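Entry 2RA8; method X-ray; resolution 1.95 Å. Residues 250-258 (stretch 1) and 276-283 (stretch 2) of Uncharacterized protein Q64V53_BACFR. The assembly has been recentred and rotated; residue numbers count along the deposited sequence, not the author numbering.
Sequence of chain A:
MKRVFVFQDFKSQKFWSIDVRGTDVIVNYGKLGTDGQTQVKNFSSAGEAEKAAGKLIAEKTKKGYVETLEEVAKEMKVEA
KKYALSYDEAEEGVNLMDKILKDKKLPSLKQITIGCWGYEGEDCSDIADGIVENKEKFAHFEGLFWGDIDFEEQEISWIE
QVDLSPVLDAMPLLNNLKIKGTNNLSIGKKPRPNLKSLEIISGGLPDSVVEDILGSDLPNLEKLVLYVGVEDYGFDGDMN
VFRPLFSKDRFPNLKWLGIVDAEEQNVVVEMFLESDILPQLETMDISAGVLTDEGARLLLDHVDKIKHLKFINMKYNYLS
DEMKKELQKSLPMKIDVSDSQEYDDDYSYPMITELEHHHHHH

Stretch 1 (250-258) RFPNLKWLG
Stretch 2, residues 276-283: DILPQLET

A side-chain amide can secure a turn by offering both its hydrogens to carbonyls whose oxygens converge on it from the two ends of the turn, and Gln280 of this Bacteroides protein is a clear example. Its NE2 donates to Phe251 O at 2.9 Å and to Leu254 O at 3.0 Å, the first and last residues of a type I turn (Pro252 -63/-14, Asn253 -117/9) that is itself closed by Leu254 N to Phe251 O at 3.2 Å. Its CA-to-CB bond points toward the other stretch, and chi1 p (74°), chi2 t and chi3 56° bring the amide to the turn. Its other amide atom is also used: a water donates to Gln280 OE1 at 2.7 Å and to Pro252 O at 3.0 Å.

Beyond the turn the backbones run parallel. Lys255 O accepts from two successive amides, Glu282 N at 2.8 Å and Thr283 N at 3.0 Å; phi/psi of -107/-34 at Glu282 lets both converge on one oxygen, and Lys255 has a similar -121/-34. Both segments then become extended, Trp256 (-123/120) bridging Thr283 (-128/129) with CA atoms 4.7 Å apart. A weak bond from Leu257 N to Thr283 O, 3.3 Å, continues the register.

Trp256 (chi1 t, chi2 -50°) and Thr283 (chi1 m) share one face of the sheet, where Thr283 CG2 sits 3.6 Å from the centroid of the six-membered Trp256 ring, a CH-pi contact over the ring face.

Aliphatic packing completes the join. The CA-to-CB bond of Ile277 (t, t) points toward the first stretch, its CD1 lying 3.6 Å from Leu254 CD2 and 4.1 Å from Phe251 CB, near the plane of the Phe251 ring at its edge. Leu281 (m, t) places CD1 4.0 Å from Leu257 CB and CD2 4.2 Å from Leu254 CD2; both partner leucines adopt t, p. Altogether 537 Å² is buried.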

# COMPACT_ATOMS: atom_id res chain seq x y z
N ARG A 250 -11.08 -21.42 27.99
CA ARG A 250 -10.09 -21.82 27.00
C ARG A 250 -8.92 -20.86 26.93
O ARG A 250 -7.76 -21.29 26.91
CB ARG A 250 -10.75 -21.92 25.62
CG ARG A 250 -9.80 -22.38 24.50
CD ARG A 250 -10.52 -22.45 23.17
NE ARG A 250 -11.65 -23.37 23.22
CZ ARG A 250 -11.54 -24.69 23.20
NH1 ARG A 250 -10.34 -25.26 23.12
NH2 ARG A 250 -12.63 -25.45 23.27
N PHE A 251 -9.21 -19.56 26.90
CA PHE A 251 -8.19 -18.52 26.82
C PHE A 251 -8.35 -17.58 27.99
O PHE A 251 -8.83 -16.45 27.83
CB PHE A 251 -8.36 -17.73 25.50
CG PHE A 251 -8.26 -18.59 24.26
CD1 PHE A 251 -9.26 -18.55 23.29
CD2 PHE A 251 -7.17 -19.41 24.05
CE1 PHE A 251 -9.16 -19.33 22.13
CE2 PHE A 251 -7.07 -20.19 22.89
CZ PHE A 251 -8.06 -20.14 21.94
N PRO A 252 -7.95 -18.01 29.19
CA PRO A 252 -8.09 -17.15 30.37
C PRO A 252 -7.30 -15.85 30.39
O PRO A 252 -7.56 -14.98 31.21
CB PRO A 252 -7.71 -18.09 31.52
CG PRO A 252 -6.70 -19.00 30.88
CD PRO A 252 -7.35 -19.31 29.55
N ASN A 253 -6.34 -15.71 29.48
CA ASN A 253 -5.55 -14.48 29.44
C ASN A 253 -5.71 -13.69 28.17
O ASN A 253 -4.98 -12.73 27.94
CB ASN A 253 -4.06 -14.79 29.65
CG ASN A 253 -3.77 -15.30 31.06
OD1 ASN A 253 -4.02 -14.62 32.04
ND2 ASN A 253 -3.24 -16.52 31.15
N LEU A 254 -6.66 -14.09 27.33
CA LEU A 254 -6.89 -13.39 26.06
C LEU A 254 -7.35 -11.95 26.28
O LEU A 254 -8.17 -11.67 27.16
CB LEU A 254 -7.94 -14.14 25.24
CG LEU A 254 -7.93 -13.83 23.74
CD1 LEU A 254 -6.71 -14.47 23.08
CD2 LEU A 254 -9.20 -14.36 23.10
N LYS A 255 -6.79 -11.02 25.49
CA LYS A 255 -7.13 -9.60 25.58
C LYS A 255 -7.67 -9.10 24.25
O LYS A 255 -8.52 -8.20 24.21
CB LYS A 255 -5.90 -8.75 25.91
CG LYS A 255 -5.34 -8.93 27.30
CD LYS A 255 -4.16 -7.98 27.53
CE LYS A 255 -3.55 -8.17 28.91
NZ LYS A 255 -3.00 -9.54 29.10
N TRP A 256 -7.15 -9.65 23.17
CA TRP A 256 -7.56 -9.27 21.82
C TRP A 256 -8.06 -10.49 21.10
O TRP A 256 -7.33 -11.48 20.96
CB TRP A 256 -6.36 -8.65 21.06
CG TRP A 256 -6.64 -8.14 19.66
CD1 TRP A 256 -7.28 -8.81 18.65
CD2 TRP A 256 -6.24 -6.88 19.11
NE1 TRP A 256 -7.29 -8.04 17.50
CE2 TRP A 256 -6.66 -6.86 17.76
CE3 TRP A 256 -5.56 -5.77 19.63
CZ2 TRP A 256 -6.42 -5.77 16.92
CZ3 TRP A 256 -5.32 -4.68 18.80
CH2 TRP A 256 -5.75 -4.69 17.46
N LEU A 257 -9.32 -10.46 20.68
CA LEU A 257 -9.90 -11.57 19.93
C LEU A 257 -10.47 -11.03 18.64
O LEU A 257 -11.17 -10.01 18.64
CB LEU A 257 -11.01 -12.25 20.72
CG LEU A 257 -11.86 -13.31 19.97
CD1 LEU A 257 -10.97 -14.44 19.42
CD2 LEU A 257 -12.88 -13.86 20.94
N GLY A 258 -10.18 -11.72 17.55
CA GLY A 258 -10.68 -11.30 16.26
C GLY A 258 -11.01 -12.43 15.29
O GLY A 258 -10.20 -13.33 15.05
N ASP A 276 -18.75 -15.57 27.28
CA ASP A 276 -18.31 -15.31 28.64
C ASP A 276 -16.90 -14.76 28.62
O ASP A 276 -16.38 -14.35 29.65
CB ASP A 276 -18.38 -16.59 29.48
CG ASP A 276 -17.33 -17.62 29.09
OD1 ASP A 276 -16.74 -17.50 28.00
OD2 ASP A 276 -17.10 -18.54 29.90
N ILE A 277 -16.28 -14.74 27.44
CA ILE A 277 -14.93 -14.22 27.32
C ILE A 277 -14.93 -12.71 27.20
O ILE A 277 -13.99 -12.04 27.63
CB ILE A 277 -14.17 -14.86 26.10
CG1 ILE A 277 -12.66 -14.60 26.22
CG2 ILE A 277 -14.69 -14.26 24.78
CD1 ILE A 277 -11.81 -15.48 25.31
N LEU A 278 -16.00 -12.15 26.64
CA LEU A 278 -16.11 -10.70 26.43
C LEU A 278 -15.74 -9.81 27.62
O LEU A 278 -15.04 -8.82 27.46
CB LEU A 278 -17.53 -10.33 25.95
CG LEU A 278 -17.82 -8.83 25.72
CD1 LEU A 278 -16.84 -8.24 24.72
CD2 LEU A 278 -19.24 -8.67 25.21
N PRO A 279 -16.21 -10.15 28.83
CA PRO A 279 -15.87 -9.31 29.98
C PRO A 279 -14.39 -9.04 30.22
O PRO A 279 -14.03 -7.98 30.72
CB PRO A 279 -16.50 -10.06 31.15
CG PRO A 279 -17.74 -10.63 30.53
CD PRO A 279 -17.22 -11.16 29.20
N GLN A 280 -13.53 -9.98 29.85
CA GLN A 280 -12.08 -9.82 30.05
C GLN A 280 -11.34 -9.15 28.91
O GLN A 280 -10.22 -8.67 29.10
CB GLN A 280 -11.42 -11.18 30.28
CG GLN A 280 -11.30 -12.01 29.01
CD GLN A 280 -10.82 -13.42 29.28
OE1 GLN A 280 -11.42 -14.15 30.06
NE2 GLN A 280 -9.73 -13.81 28.62
N LEU A 281 -11.95 -9.11 27.73
CA LEU A 281 -11.31 -8.52 26.56
C LEU A 281 -11.09 -7.04 26.60
O LEU A 281 -11.84 -6.31 27.22
CB LEU A 281 -12.12 -8.83 25.30
CG LEU A 281 -12.26 -10.30 24.87
CD1 LEU A 281 -13.11 -10.37 23.60
CD2 LEU A 281 -10.89 -10.89 24.63
N GLU A 282 -10.04 -6.60 25.91
CA GLU A 282 -9.75 -5.19 25.81
C GLU A 282 -10.11 -4.79 24.40
O GLU A 282 -10.56 -3.67 24.16
CB GLU A 282 -8.25 -4.91 26.00
CG GLU A 282 -7.68 -5.37 27.32
CD GLU A 282 -6.27 -4.87 27.55
OE1 GLU A 282 -5.45 -4.92 26.60
OE2 GLU A 282 -5.96 -4.43 28.68
N THR A 283 -9.92 -5.71 23.46
CA THR A 283 -10.19 -5.43 22.06
C THR A 283 -11.09 -6.42 21.36
O THR A 283 -10.88 -7.63 21.42
CB THR A 283 -8.86 -5.33 21.25
OG1 THR A 283 -8.00 -4.37 21.87
CG2 THR A 283 -9.13 -4.92 19.80
O HOH W 1 -10.35 -15.17 32.26